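Side-chain contacts in cysteine synthase 3 (Entamoeba histolytica, PDB 6KR5), which catalyses the pyridoxal-phosphate-dependent conversion of O-acetyl-L-serine and sulfide into L-cysteine and acetate: residues G22-V27 / K58-F63; F63-Q68 / F155-F160; P163-A168 / V191-T196. All blocks are in the same frame, centred on the assembly; numbering follows the deposited sequence.

Interaction 1. Residues G22-V27 / K58-F63. With PLP (pyridoxal-5'-phosphate), chain D.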
ATOM      1  N   GLY B  22      -6.920  -9.068  -3.745  1.00 19.05           N
ATOM      2  CA  GLY B  22      -6.649 -10.375  -3.187  1.00 21.34           C
ATOM      3  C   GLY B  22      -5.301 -10.950  -3.593  1.00 19.69           C
ATOM      4  O   GLY B  22      -4.356 -10.248  -3.998  1.00 22.71           O
ATOM      5  N   GLY B  23      -5.214 -12.270  -3.456  1.00 20.49           N
ATOM      6  CA  GLY B  23      -3.935 -12.947  -3.643  1.00 21.13           C
ATOM      7  C   GLY B  23      -2.815 -12.327  -2.840  1.00 23.99           C
ATOM      8  O   GLY B  23      -1.711 -12.132  -3.360  1.00 23.50           O
ATOM      9  N   THR B  24      -3.086 -11.993  -1.578  1.00 19.89           N
ATOM     10  CA  THR B  24      -2.134 -11.258  -0.748  1.00 18.70           C
ATOM     11  C   THR B  24      -1.092 -12.179  -0.119  1.00 19.91           C
ATOM     12  O   THR B  24      -1.323 -13.378   0.045  1.00 19.80           O
ATOM     13  CB  THR B  24      -2.879 -10.511   0.351  1.00 18.53           C
ATOM     14  OG1 THR B  24      -3.636 -11.443   1.123  1.00 18.92           O
ATOM     15  CG2 THR B  24      -3.814  -9.456  -0.255  1.00 20.09           C
ATOM     16  N   PRO B  25       0.074 -11.640   0.240  1.00 19.30           N
ATOM     17  CA  PRO B  25       1.167 -12.500   0.706  1.00 19.36           C
ATOM     18  C   PRO B  25       0.940 -13.015   2.110  1.00 20.45           C
ATOM     19  O   PRO B  25       0.333 -12.349   2.951  1.00 20.06           O
ATOM     20  CB  PRO B  25       2.390 -11.576   0.677  1.00 20.46           C
ATOM     21  CG  PRO B  25       1.960 -10.332  -0.011  1.00 25.27           C
ATOM     22  CD  PRO B  25       0.485 -10.234   0.148  1.00 21.25           C
ATOM     23  N   LEU B  26       1.465 -14.214   2.357  1.00 19.38           N
ATOM     24  CA  LEU B  26       1.513 -14.830   3.678  1.00 19.38           C
ATOM     25  C   LEU B  26       2.984 -14.912   4.083  1.00 22.46           C
ATOM     26  O   LEU B  26       3.783 -15.540   3.376  1.00 21.69           O
ATOM     27  CB  LEU B  26       0.860 -16.210   3.649  1.00 21.61           C
ATOM     28  CG  LEU B  26       0.663 -16.933   4.973  1.00 20.81           C
ATOM     29  CD1 LEU B  26      -0.169 -16.114   5.936  1.00 23.38           C
ATOM     30  CD2 LEU B  26      -0.012 -18.269   4.708  1.00 21.95           C
ATOM     31  N   VAL B  27       3.343 -14.259   5.193  1.00 19.34           N
ATOM     32  CA  VAL B  27       4.732 -13.974   5.557  1.00 19.62           C
ATOM     33  C   VAL B  27       5.029 -14.491   6.961  1.00 19.25           C
ATOM     34  O   VAL B  27       4.223 -14.324   7.883  1.00 19.96           O
ATOM     35  CB  VAL B  27       5.020 -12.457   5.472  1.00 20.73           C
ATOM     36  CG1 VAL B  27       6.493 -12.143   5.794  1.00 19.24           C
ATOM     37  CG2 VAL B  27       4.634 -11.926   4.092  1.00 19.82           C
ATOM     38  N   LYS B  58     -10.889  -4.484   3.093  1.00 18.26           N
ATOM     39  CA  LYS B  58     -12.175  -4.033   2.567  1.00 17.02           C
ATOM     40  C   LYS B  58     -12.182  -3.872   1.052  1.00 19.37           C
ATOM     41  O   LYS B  58     -13.267  -3.739   0.475  1.00 19.32           O
ATOM     42  CB  LYS B  58     -12.593  -2.723   3.231  1.00 19.30           C
ATOM     43  CG  LYS B  58     -12.796  -2.849   4.735  1.00 18.93           C
ATOM     44  CD  LYS B  58     -13.719  -4.004   5.108  1.00 20.01           C
ATOM     45  CE  LYS B  58     -14.243  -3.817   6.514  1.00 22.37           C
ATOM     46  NZ  LYS B  58     -13.465  -4.694   7.431  1.00 40.20           N
ATOM     47  N   ASP B  59     -11.024  -3.891   0.391  1.00 18.59           N
ATOM     48  CA  ASP B  59     -11.033  -3.994  -1.067  1.00 20.42           C
ATOM     49  C   ASP B  59     -11.839  -5.207  -1.506  1.00 18.18           C
ATOM     50  O   ASP B  59     -12.609  -5.148  -2.474  1.00 18.74           O
ATOM     51  CB  ASP B  59      -9.610  -4.126  -1.616  1.00 19.50           C
ATOM     52  CG  ASP B  59      -8.842  -2.824  -1.638  1.00 21.72           C
ATOM     53  OD1 ASP B  59      -9.070  -1.958  -0.775  1.00 25.98           O
ATOM     54  OD2 ASP B  59      -7.978  -2.692  -2.533  1.00 19.25           O
ATOM     55  N   ARG B  60     -11.655  -6.332  -0.805  1.00 19.63           N
ATOM     56  CA  ARG B  60     -12.376  -7.546  -1.163  1.00 18.69           C
ATOM     57  C   ARG B  60     -13.862  -7.386  -0.922  1.00 17.49           C
ATOM     58  O   ARG B  60     -14.685  -7.862  -1.719  1.00 19.38           O
ATOM     59  CB  ARG B  60     -11.874  -8.726  -0.340  1.00 18.66           C
ATOM     60  CG  ARG B  60     -10.401  -9.056  -0.469  1.00 17.00           C
ATOM     61  CD  ARG B  60     -10.124 -10.213   0.468  1.00 18.77           C
ATOM     62  NE  ARG B  60      -8.716 -10.551   0.612  1.00 18.73           N
ATOM     63  CZ  ARG B  60      -8.096 -11.518  -0.056  1.00 18.82           C
ATOM     64  NH1 ARG B  60      -8.734 -12.240  -0.972  1.00 20.38           N
ATOM     65  NH2 ARG B  60      -6.825 -11.776   0.204  1.00 20.30           N
ATOM     66  N   VAL B  61     -14.208  -6.728   0.185  1.00 16.84           N
ATOM     67  CA  VAL B  61     -15.589  -6.617   0.634  1.00 15.74           C
ATOM     68  C   VAL B  61     -16.360  -5.663  -0.264  1.00 18.22           C
ATOM     69  O   VAL B  61     -17.463  -5.976  -0.725  1.00 18.50           O
ATOM     70  CB  VAL B  61     -15.631  -6.161   2.102  1.00 18.59           C
ATOM     71  CG1 VAL B  61     -17.071  -5.849   2.538  1.00 18.73           C
ATOM     72  CG2 VAL B  61     -14.960  -7.206   3.012  1.00 20.09           C
ATOM     73  N   GLY B  62     -15.802  -4.475  -0.506  1.00 19.06           N
ATOM     74  CA  GLY B  62     -16.484  -3.530  -1.376  1.00 19.19           C
ATOM     75  C   GLY B  62     -16.650  -4.078  -2.776  1.00 19.17           C
ATOM     76  O   GLY B  62     -17.708  -3.919  -3.401  1.00 20.05           O
ATOM     77  N   PHE B  63     -15.616  -4.755  -3.274  1.00 18.21           N
ATOM     78  CA  PHE B  63     -15.701  -5.373  -4.589  1.00 17.27           C
ATOM     79  C   PHE B  63     -16.815  -6.406  -4.639  1.00 19.82           C
ATOM     80  O   PHE B  63     -17.661  -6.370  -5.538  1.00 20.85           O
ATOM     81  CB  PHE B  63     -14.376  -6.032  -4.960  1.00 20.22           C
ATOM     82  CG  PHE B  63     -14.483  -6.897  -6.178  1.00 19.05           C
ATOM     83  CD1 PHE B  63     -14.520  -6.319  -7.439  1.00 21.91           C
ATOM     84  CD2 PHE B  63     -14.593  -8.270  -6.071  1.00 21.49           C
ATOM     85  CE1 PHE B  63     -14.631  -7.102  -8.574  1.00 23.78           C
ATOM     86  CE2 PHE B  63     -14.715  -9.056  -7.205  1.00 23.34           C
ATOM     87  CZ  PHE B  63     -14.740  -8.473  -8.449  1.00 21.42           C
TER
HETATM   88  N1  PLP D 401      -9.334  -3.940  10.870  1.00 18.00           N
HETATM   89  C2  PLP D 401      -9.551  -3.041   9.862  1.00 18.83           C
HETATM   90  C2A PLP D 401      -8.562  -1.932   9.674  1.00 19.55           C
HETATM   91  C3  PLP D 401     -10.659  -3.174   9.045  1.00 19.99           C
HETATM   92  O3  PLP D 401     -10.858  -2.261   8.048  1.00 21.62           O
HETATM   93  C4  PLP D 401     -11.548  -4.222   9.246  1.00 17.41           C
HETATM   94  C4A PLP D 401     -12.799  -4.328   8.451  1.00 25.85           C
HETATM   95  O4A PLP D 401     -13.068  -3.472   7.600  1.00 25.38           O
HETATM   96  C5  PLP D 401     -11.313  -5.134  10.274  1.00 18.77           C
HETATM   97  C6  PLP D 401     -10.208  -4.977  11.078  1.00 19.71           C
HETATM   98  C5A PLP D 401     -12.262  -6.271  10.581  1.00 19.70           C
HETATM   99  O4P PLP D 401     -12.522  -7.128   9.504  1.00 17.81           O
HETATM  100  P   PLP D 401     -14.003  -7.731   9.412  1.00 18.62           P
HETATM  101  O1P PLP D 401     -14.347  -8.327  10.766  1.00 18.11           O
HETATM  102  O2P PLP D 401     -14.932  -6.595   9.092  1.00 19.28           O
HETATM  103  O3P PLP D 401     -13.975  -8.760   8.340  1.00 17.87           O
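Arg60 meets Gly22 and Thr24 in a buried polar cluster just past the cofactor lysine in sequence, not touching the cofactor. Its side chain leaves helix 58-72 near its start and runs extended from CG to NE, across to the 22-24 turn. Gly22 lies over one face, offset toward the rim, with its CA 3.6 Å from Arg60 NH1. Its lack of a side chain permits this. The Thr24 and Arg60 side chains run toward each other. Thr24 OG1 lies in the guanidinium plane at the edge, 3.3 Å from Arg60 NH2. Thr24 OG1 has firmer partners in Glu49 and Lys47. Arg60 forms salt bridges with Glu49 through NE and with Glu175 through NH2. Glu175 also accepts the backbone N-H groups of Gly23 and Thr24. On the same helix, Lys58 NZ lies 1.3 Å from PLP C4A, as expected for an internal aldimine. The aldehyde oxygen O4A is still modelled and overlaps the lysine end, so the exact linkage is doubtful. The chemistry is thus a buried arginine held by two carboxylates. Lys47 nearby probably helps to offset their charge. The salt bridges should fix the guanidinium's orientation, and Glu175 ties it to the turn.

Interaction 2. Residues F63-Q68 / F155-F160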
ATOM      1  N   PHE B  63     -15.616  -4.755  -3.274  1.00 18.21           N
ATOM      2  CA  PHE B  63     -15.701  -5.373  -4.589  1.00 17.27           C
ATOM      3  C   PHE B  63     -16.815  -6.406  -4.639  1.00 19.82           C
ATOM      4  O   PHE B  63     -17.661  -6.370  -5.538  1.00 20.85           O
ATOM      5  CB  PHE B  63     -14.376  -6.032  -4.960  1.00 20.22           C
ATOM      6  CG  PHE B  63     -14.483  -6.897  -6.178  1.00 19.05           C
ATOM      7  CD1 PHE B  63     -14.520  -6.319  -7.439  1.00 21.91           C
ATOM      8  CD2 PHE B  63     -14.593  -8.270  -6.071  1.00 21.49           C
ATOM      9  CE1 PHE B  63     -14.631  -7.102  -8.574  1.00 23.78           C
ATOM     10  CE2 PHE B  63     -14.715  -9.056  -7.205  1.00 23.34           C
ATOM     11  CZ  PHE B  63     -14.740  -8.473  -8.449  1.00 21.42           C
ATOM     12  N   ASN B  64     -16.824  -7.360  -3.704  1.00 18.18           N
ATOM     13  CA  ASN B  64     -17.807  -8.434  -3.839  1.00 19.70           C
ATOM     14  C   ASN B  64     -19.227  -7.970  -3.542  1.00 19.83           C
ATOM     15  O   ASN B  64     -20.175  -8.482  -4.153  1.00 20.92           O
ATOM     16  CB  ASN B  64     -17.467  -9.631  -2.954  1.00 19.25           C
ATOM     17  CG  ASN B  64     -18.128 -10.890  -3.467  1.00 20.06           C
ATOM     18  OD1 ASN B  64     -17.906 -11.276  -4.623  1.00 23.29           O
ATOM     19  ND2 ASN B  64     -18.985 -11.503  -2.651  1.00 22.56           N
ATOM     20  N   ILE B  65     -19.416  -7.037  -2.605  1.00 18.28           N
ATOM     21  CA  ILE B  65     -20.761  -6.507  -2.360  1.00 17.85           C
ATOM     22  C   ILE B  65     -21.330  -5.905  -3.641  1.00 21.06           C
ATOM     23  O   ILE B  65     -22.473  -6.180  -4.023  1.00 20.46           O
ATOM     24  CB  ILE B  65     -20.726  -5.482  -1.210  1.00 20.67           C
ATOM     25  CG1 ILE B  65     -20.667  -6.220   0.135  1.00 17.90           C
ATOM     26  CG2 ILE B  65     -21.922  -4.541  -1.276  1.00 20.64           C
ATOM     27  CD1 ILE B  65     -20.414  -5.330   1.304  1.00 20.97           C
ATOM     28  N   ILE B  66     -20.527  -5.119  -4.350  1.00 19.24           N
ATOM     29  CA  ILE B  66     -21.020  -4.463  -5.555  1.00 21.54           C
ATOM     30  C   ILE B  66     -21.115  -5.446  -6.717  1.00 20.31           C
ATOM     31  O   ILE B  66     -22.114  -5.459  -7.447  1.00 23.00           O
ATOM     32  CB  ILE B  66     -20.123  -3.261  -5.883  1.00 20.57           C
ATOM     33  CG1 ILE B  66     -20.292  -2.198  -4.798  1.00 22.00           C
ATOM     34  CG2 ILE B  66     -20.485  -2.681  -7.236  1.00 22.30           C
ATOM     35  CD1 ILE B  66     -19.214  -1.128  -4.826  1.00 21.76           C
ATOM     36  N   TYR B  67     -20.096  -6.290  -6.894  1.00 19.82           N
ATOM     37  CA  TYR B  67     -20.083  -7.246  -7.999  1.00 17.88           C
ATOM     38  C   TYR B  67     -21.278  -8.180  -7.922  1.00 23.54           C
ATOM     39  O   TYR B  67     -21.982  -8.395  -8.916  1.00 23.33           O
ATOM     40  CB  TYR B  67     -18.785  -8.043  -7.967  1.00 21.47           C
ATOM     41  CG  TYR B  67     -18.514  -8.913  -9.171  1.00 25.44           C
ATOM     42  CD1 TYR B  67     -18.869  -8.502 -10.448  1.00 31.00           C
ATOM     43  CD2 TYR B  67     -17.862 -10.125  -9.029  1.00 33.74           C
ATOM     44  CE1 TYR B  67     -18.598  -9.293 -11.548  1.00 35.58           C
ATOM     45  CE2 TYR B  67     -17.589 -10.925 -10.119  1.00 35.02           C
ATOM     46  CZ  TYR B  67     -17.959 -10.507 -11.376  1.00 35.47           C
ATOM     47  OH  TYR B  67     -17.682 -11.303 -12.466  1.00 44.15           O
ATOM     48  N   GLN B  68     -21.518  -8.755  -6.745  1.00 22.46           N
ATOM     49  CA  GLN B  68     -22.624  -9.697  -6.636  1.00 20.69           C
ATOM     50  C   GLN B  68     -23.959  -8.997  -6.831  1.00 24.99           C
ATOM     51  O   GLN B  68     -24.880  -9.560  -7.443  1.00 23.84           O
ATOM     52  CB  GLN B  68     -22.590 -10.408  -5.288  1.00 22.24           C
ATOM     53  CG  GLN B  68     -23.517 -11.631  -5.258  1.00 23.45           C
ATOM     54  CD  GLN B  68     -23.041 -12.729  -6.195  1.00 24.69           C
ATOM     55  OE1 GLN B  68     -21.879 -13.121  -6.164  1.00 25.01           O
ATOM     56  NE2 GLN B  68     -23.938 -13.226  -7.040  1.00 28.94           N
ATOM     57  N   PHE B 155     -28.839   1.505  -3.282  1.00 22.57           N
ATOM     58  CA  PHE B 155     -28.507   0.152  -2.871  1.00 20.99           C
ATOM     59  C   PHE B 155     -27.678   0.229  -1.599  1.00 21.64           C
ATOM     60  O   PHE B 155     -26.571   0.783  -1.629  1.00 21.59           O
ATOM     61  CB  PHE B 155     -27.734  -0.578  -3.962  1.00 21.99           C
ATOM     62  CG  PHE B 155     -27.155  -1.887  -3.508  1.00 22.14           C
ATOM     63  CD1 PHE B 155     -27.947  -3.026  -3.458  1.00 26.91           C
ATOM     64  CD2 PHE B 155     -25.833  -1.982  -3.115  1.00 26.67           C
ATOM     65  CE1 PHE B 155     -27.420  -4.233  -3.032  1.00 27.39           C
ATOM     66  CE2 PHE B 155     -25.306  -3.186  -2.689  1.00 24.28           C
ATOM     67  CZ  PHE B 155     -26.101  -4.309  -2.641  1.00 25.56           C
ATOM     68  N   PRO B 156     -28.166  -0.280  -0.470  1.00 20.75           N
ATOM     69  CA  PRO B 156     -27.402  -0.198   0.784  1.00 21.31           C
ATOM     70  C   PRO B 156     -26.368  -1.317   0.862  1.00 20.52           C
ATOM     71  O   PRO B 156     -26.691  -2.493   0.673  1.00 23.10           O
ATOM     72  CB  PRO B 156     -28.477  -0.354   1.867  1.00 21.10           C
ATOM     73  CG  PRO B 156     -29.552  -1.138   1.211  1.00 23.45           C
ATOM     74  CD  PRO B 156     -29.522  -0.822  -0.269  1.00 20.74           C
ATOM     75  N   ALA B 157     -25.112  -0.946   1.131  1.00 20.03           N
ATOM     76  CA  ALA B 157     -24.076  -1.973   1.208  1.00 19.32           C
ATOM     77  C   ALA B 157     -24.299  -2.915   2.384  1.00 20.04           C
ATOM     78  O   ALA B 157     -23.924  -4.084   2.301  1.00 20.32           O
ATOM     79  CB  ALA B 157     -22.689  -1.336   1.305  1.00 21.06           C
ATOM     80  N   ASN B 158     -24.889  -2.422   3.477  1.00 20.35           N
ATOM     81  CA  ASN B 158     -25.178  -3.228   4.669  1.00 19.37           C
ATOM     82  C   ASN B 158     -23.962  -4.039   5.132  1.00 20.84           C
ATOM     83  O   ASN B 158     -24.012  -5.262   5.286  1.00 21.44           O
ATOM     84  CB  ASN B 158     -26.363  -4.151   4.401  1.00 20.49           C
ATOM     85  CG  ASN B 158     -26.788  -4.912   5.628  1.00 24.53           C
ATOM     86  OD1 ASN B 158     -26.564  -4.458   6.752  1.00 26.97           O
ATOM     87  ND2 ASN B 158     -27.400  -6.082   5.427  1.00 23.59           N
ATOM     88  N   GLN B 159     -22.859  -3.332   5.391  1.00 20.83           N
ATOM     89  CA  GLN B 159     -21.594  -4.022   5.645  1.00 17.71           C
ATOM     90  C   GLN B 159     -21.667  -4.991   6.828  1.00 19.92           C
ATOM     91  O   GLN B 159     -20.956  -5.999   6.838  1.00 20.33           O
ATOM     92  CB  GLN B 159     -20.480  -3.001   5.867  1.00 20.21           C
ATOM     93  CG  GLN B 159     -20.616  -2.167   7.112  1.00 21.07           C
ATOM     94  CD  GLN B 159     -19.355  -1.374   7.380  1.00 23.60           C
ATOM     95  OE1 GLN B 159     -18.251  -1.876   7.175  1.00 27.39           O
ATOM     96  NE2 GLN B 159     -19.510  -0.137   7.830  1.00 28.01           N
ATOM     97  N   PHE B 160     -22.508  -4.729   7.828  1.00 19.25           N
ATOM     98  CA  PHE B 160     -22.507  -5.597   9.004  1.00 17.44           C
ATOM     99  C   PHE B 160     -23.395  -6.824   8.851  1.00 20.69           C
ATOM    100  O   PHE B 160     -23.349  -7.708   9.722  1.00 21.97           O
ATOM    101  CB  PHE B 160     -22.926  -4.803  10.244  1.00 19.74           C
ATOM    102  CG  PHE B 160     -21.922  -3.767  10.661  1.00 20.59           C
ATOM    103  CD1 PHE B 160     -20.749  -4.142  11.293  1.00 21.20           C
ATOM    104  CD2 PHE B 160     -22.141  -2.419  10.412  1.00 21.74           C
ATOM    105  CE1 PHE B 160     -19.816  -3.188  11.671  1.00 22.81           C
ATOM    106  CE2 PHE B 160     -21.215  -1.465  10.797  1.00 26.78           C
ATOM    107  CZ  PHE B 160     -20.051  -1.854  11.417  1.00 23.37           C
TER
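Ile65 points at Phe155 and Ala157. Its CG2 meets both residues, and its CD1 meets Ala157 alone. The short branch, CG2, lies anti to the backbone N. It meets the rim of the Phe155 ring, with CG2 3.9 Å from Phe155 CE2. The methyl sits near the ring plane, so this is an edge contact and not a CH-pi contact over a face. The axes of the two side chains are inclined to each other. Phe155 also has its ring anti to its own backbone N (chi1 170°), which swings CE2 toward the helix. The same CG2 of Ile65 packs beside the methyl of Ala157, at 4.2 Å from its CB.

The long branch goes another way. CD1 of Ile65 ends 3.9 Å from Ala157 O, so an apolar tip rests against a carbonyl. That carbonyl oxygen accepts a hydrogen bond from Asn162 ND2. The backbones are closest here, with 6.7 Å between the CA atoms of Ile65 and Ala157. The contact is small, at 162 Å² summed over both sides. It is apolar at its centre, and all three touching residues are buried.

A helix here packs against the edge strand of a parallel sheet in an alpha/beta domain, as in fold type II PLP enzymes. Ile65 lies in helix 58-72, while Phe155 lies in strand 154-156, outermost in the four-stranded sheet within this chain. Phe155 and Ala157 pair by backbone bonds with the neighbouring strand 80-84. Helix 88-100 packs nearby, where Leu93 touches both Ala157 and Ile66 of helix 58-72.

Interaction 3. Residues P163-A168 / V191-T196. With PLP (pyridoxal-5'-phosphate), chain D.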
ATOM      1  N   PRO B 163     -24.331 -10.886   3.237  1.00 20.10           N
ATOM      2  CA  PRO B 163     -23.600 -12.140   3.009  1.00 20.37           C
ATOM      3  C   PRO B 163     -22.549 -12.037   1.922  1.00 20.73           C
ATOM      4  O   PRO B 163     -21.668 -12.904   1.855  1.00 20.64           O
ATOM      5  CB  PRO B 163     -24.712 -13.132   2.630  1.00 22.65           C
ATOM      6  CG  PRO B 163     -25.822 -12.278   2.129  1.00 24.59           C
ATOM      7  CD  PRO B 163     -25.771 -11.034   2.962  1.00 21.48           C
ATOM      8  N   ASP B 164     -22.619 -11.016   1.057  1.00 18.39           N
ATOM      9  CA  ASP B 164     -21.592 -10.840   0.037  1.00 20.03           C
ATOM     10  C   ASP B 164     -20.305 -10.278   0.623  1.00 18.48           C
ATOM     11  O   ASP B 164     -19.256 -10.356  -0.019  1.00 21.98           O
ATOM     12  CB  ASP B 164     -22.114  -9.947  -1.086  1.00 19.48           C
ATOM     13  CG  ASP B 164     -23.343 -10.536  -1.760  1.00 22.23           C
ATOM     14  OD1 ASP B 164     -23.443 -11.781  -1.819  1.00 24.51           O
ATOM     15  OD2 ASP B 164     -24.206  -9.758  -2.210  1.00 23.58           O
ATOM     16  N   ASN B 165     -20.370  -9.730   1.839  1.00 19.07           N
ATOM     17  CA  ASN B 165     -19.159  -9.447   2.609  1.00 17.11           C
ATOM     18  C   ASN B 165     -18.457 -10.752   2.974  1.00 19.91           C
ATOM     19  O   ASN B 165     -17.322 -11.006   2.550  1.00 21.45           O
ATOM     20  CB  ASN B 165     -19.552  -8.616   3.845  1.00 19.09           C
ATOM     21  CG  ASN B 165     -18.408  -8.398   4.838  1.00 19.38           C
ATOM     22  OD1 ASN B 165     -17.365  -9.045   4.785  1.00 18.98           O
ATOM     23  ND2 ASN B 165     -18.626  -7.467   5.770  1.00 17.83           N
ATOM     24  N   THR B 166     -19.144 -11.610   3.736  1.00 18.92           N
ATOM     25  CA  THR B 166     -18.597 -12.904   4.130  1.00 18.99           C
ATOM     26  C   THR B 166     -18.089 -13.700   2.934  1.00 19.57           C
ATOM     27  O   THR B 166     -17.007 -14.300   2.989  1.00 20.97           O
ATOM     28  CB  THR B 166     -19.694 -13.669   4.871  1.00 18.55           C
ATOM     29  OG1 THR B 166     -20.268 -12.790   5.836  1.00 21.90           O
ATOM     30  CG2 THR B 166     -19.141 -14.905   5.565  1.00 18.55           C
ATOM     31  N   ALA B 167     -18.856 -13.705   1.843  1.00 19.47           N
ATOM     32  CA  ALA B 167     -18.526 -14.518   0.675  1.00 20.59           C
ATOM     33  C   ALA B 167     -17.229 -14.086  -0.006  1.00 20.92           C
ATOM     34  O   ALA B 167     -16.606 -14.896  -0.702  1.00 20.63           O
ATOM     35  CB  ALA B 167     -19.683 -14.472  -0.325  1.00 21.66           C
ATOM     36  N   ALA B 168     -16.813 -12.824   0.157  1.00 20.10           N
ATOM     37  CA  ALA B 168     -15.532 -12.399  -0.412  1.00 20.67           C
ATOM     38  C   ALA B 168     -14.386 -13.260   0.085  1.00 21.71           C
ATOM     39  O   ALA B 168     -13.354 -13.400  -0.596  1.00 20.14           O
ATOM     40  CB  ALA B 168     -15.259 -10.938  -0.068  1.00 20.59           C
ATOM     41  N   VAL B 191     -12.251  -8.635  14.839  1.00 17.13           N
ATOM     42  CA  VAL B 191     -13.626  -8.617  14.328  1.00 17.59           C
ATOM     43  C   VAL B 191     -14.157  -7.191  14.231  1.00 17.69           C
ATOM     44  O   VAL B 191     -14.277  -6.481  15.241  1.00 18.51           O
ATOM     45  CB  VAL B 191     -14.557  -9.469  15.206  1.00 19.10           C
ATOM     46  CG1 VAL B 191     -16.010  -9.296  14.732  1.00 19.04           C
ATOM     47  CG2 VAL B 191     -14.134 -10.923  15.156  1.00 21.66           C
ATOM     48  N   GLY B 192     -14.500  -6.780  13.006  1.00 18.77           N
ATOM     49  CA  GLY B 192     -15.262  -5.569  12.777  1.00 18.71           C
ATOM     50  C   GLY B 192     -16.663  -5.935  12.331  1.00 17.22           C
ATOM     51  O   GLY B 192     -17.587  -5.967  13.160  1.00 19.73           O
ATOM     52  N   THR B 193     -16.828  -6.228  11.032  1.00 16.69           N
ATOM     53  CA  THR B 193     -18.104  -6.735  10.533  1.00 18.35           C
ATOM     54  C   THR B 193     -18.293  -8.209  10.848  1.00 17.26           C
ATOM     55  O   THR B 193     -19.432  -8.695  10.814  1.00 19.21           O
ATOM     56  CB  THR B 193     -18.235  -6.547   9.015  1.00 19.58           C
ATOM     57  OG1 THR B 193     -17.307  -7.403   8.328  1.00 18.52           O
ATOM     58  CG2 THR B 193     -18.000  -5.088   8.615  1.00 21.75           C
ATOM     59  N   ALA B 194     -17.196  -8.922  11.120  1.00 18.28           N
ATOM     60  CA  ALA B 194     -17.070 -10.366  11.323  1.00 17.55           C
ATOM     61  C   ALA B 194     -17.040 -11.115   9.994  1.00 19.59           C
ATOM     62  O   ALA B 194     -16.954 -12.339  10.005  1.00 19.01           O
ATOM     63  CB  ALA B 194     -18.166 -10.952  12.236  1.00 18.77           C
ATOM     64  N   GLY B 195     -17.065 -10.423   8.848  1.00 18.78           N
ATOM     65  CA  GLY B 195     -16.969 -11.125   7.575  1.00 19.41           C
ATOM     66  C   GLY B 195     -15.738 -12.004   7.457  1.00 20.75           C
ATOM     67  O   GLY B 195     -15.807 -13.116   6.926  1.00 18.76           O
ATOM     68  N   THR B 196     -14.592 -11.514   7.940  1.00 18.55           N
ATOM     69  CA  THR B 196     -13.351 -12.278   7.812  1.00 16.96           C
ATOM     70  C   THR B 196     -13.375 -13.513   8.698  1.00 19.89           C
ATOM     71  O   THR B 196     -13.117 -14.628   8.227  1.00 20.02           O
ATOM     72  CB  THR B 196     -12.136 -11.422   8.152  1.00 18.05           C
ATOM     73  OG1 THR B 196     -12.066 -10.313   7.247  1.00 20.13           O
ATOM     74  CG2 THR B 196     -10.873 -12.239   7.999  1.00 19.75           C
TER
HETATM   75  N1  PLP D 401      -9.334  -3.940  10.870  1.00 18.00           N
HETATM   76  C2  PLP D 401      -9.551  -3.041   9.862  1.00 18.83           C
HETATM   77  C2A PLP D 401      -8.562  -1.932   9.674  1.00 19.55           C
HETATM   78  C3  PLP D 401     -10.659  -3.174   9.045  1.00 19.99           C
HETATM   79  O3  PLP D 401     -10.858  -2.261   8.048  1.00 21.62           O
HETATM   80  C4  PLP D 401     -11.548  -4.222   9.246  1.00 17.41           C
HETATM   81  C4A PLP D 401     -12.799  -4.328   8.451  1.00 25.85           C
HETATM   82  O4A PLP D 401     -13.068  -3.472   7.600  1.00 25.38           O
HETATM   83  C5  PLP D 401     -11.313  -5.134  10.274  1.00 18.77           C
HETATM   84  C6  PLP D 401     -10.208  -4.977  11.078  1.00 19.71           C
HETATM   85  C5A PLP D 401     -12.262  -6.271  10.581  1.00 19.70           C
HETATM   86  O4P PLP D 401     -12.522  -7.128   9.504  1.00 17.81           O
HETATM   87  P   PLP D 401     -14.003  -7.731   9.412  1.00 18.62           P
HETATM   88  O1P PLP D 401     -14.347  -8.327  10.766  1.00 18.11           O
HETATM   89  O2P PLP D 401     -14.932  -6.595   9.092  1.00 19.28           O
HETATM   90  O3P PLP D 401     -13.975  -8.760   8.340  1.00 17.87           O
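Thr193 OG1 takes part in three hydrogen bonds at once, and one of them joins the two segments. It accepts from Asn165 ND2 at 2.9 Å, with an N-H...O angle of 149°. The hydroxyl lies about 20° out of the Asn165 amide plane. It also accepts from Gly195 N at 3.1 Å, which makes an ST turn. Its own proton goes to PLP O2P, 2.6 Å away. Thr193 holds OG1 between its backbone N and carbonyl carbon (chi1 68°), where it can serve all three partners. Asn165 ND2 has a second acceptor in Gln159 O. The asparagine is therefore a second-shell residue that positions a first-shell phosphate ligand.

The backbones are very close. Thr166 CA and Gly195 CA are 4.2 Å apart, and Asn165 OD1 is 3.5 Å from Gly195 CA. The absence of a side chain at Gly195 makes this possible.

The phosphate is gripped further by the N-H groups of Gly192, Thr193, Ala194 and Thr196, and by Thr196 OG1. Ala194 occupies the N-cap position of helix 195-207, whose N-terminus probably helps to offset the phosphate charge. This glycine- and threonine-rich loop leading into a helix is the phosphate-binding loop of fold type II PLP enzymes.

Overall arrangement
All three contacts are buried, but their chemistry differs. Interaction 1 sets an arginine against a glycine and a threonine, with its salt bridges going to Glu49 and Glu175 outside the segments. Interaction 2 is apolar. Interaction 3 is a hydrogen-bond network of uncharged donors round an anionic phosphate. Helix 58-72 serves both interaction 1 and interaction 2, whose segments overlap at Phe63. The segments of interactions 1 and 3 carry the two attachments of the cofactor, the Lys58 linkage and the phosphate. They touch where Val61 packs on Asn165. Interaction 2 lies further from the centre of the chain. It joins interaction 3 through probable hydrogen bonds from Asn64 to Asp164 and from Asn165 to Gln159. Interactions 1 and 2 also reach the second subunit.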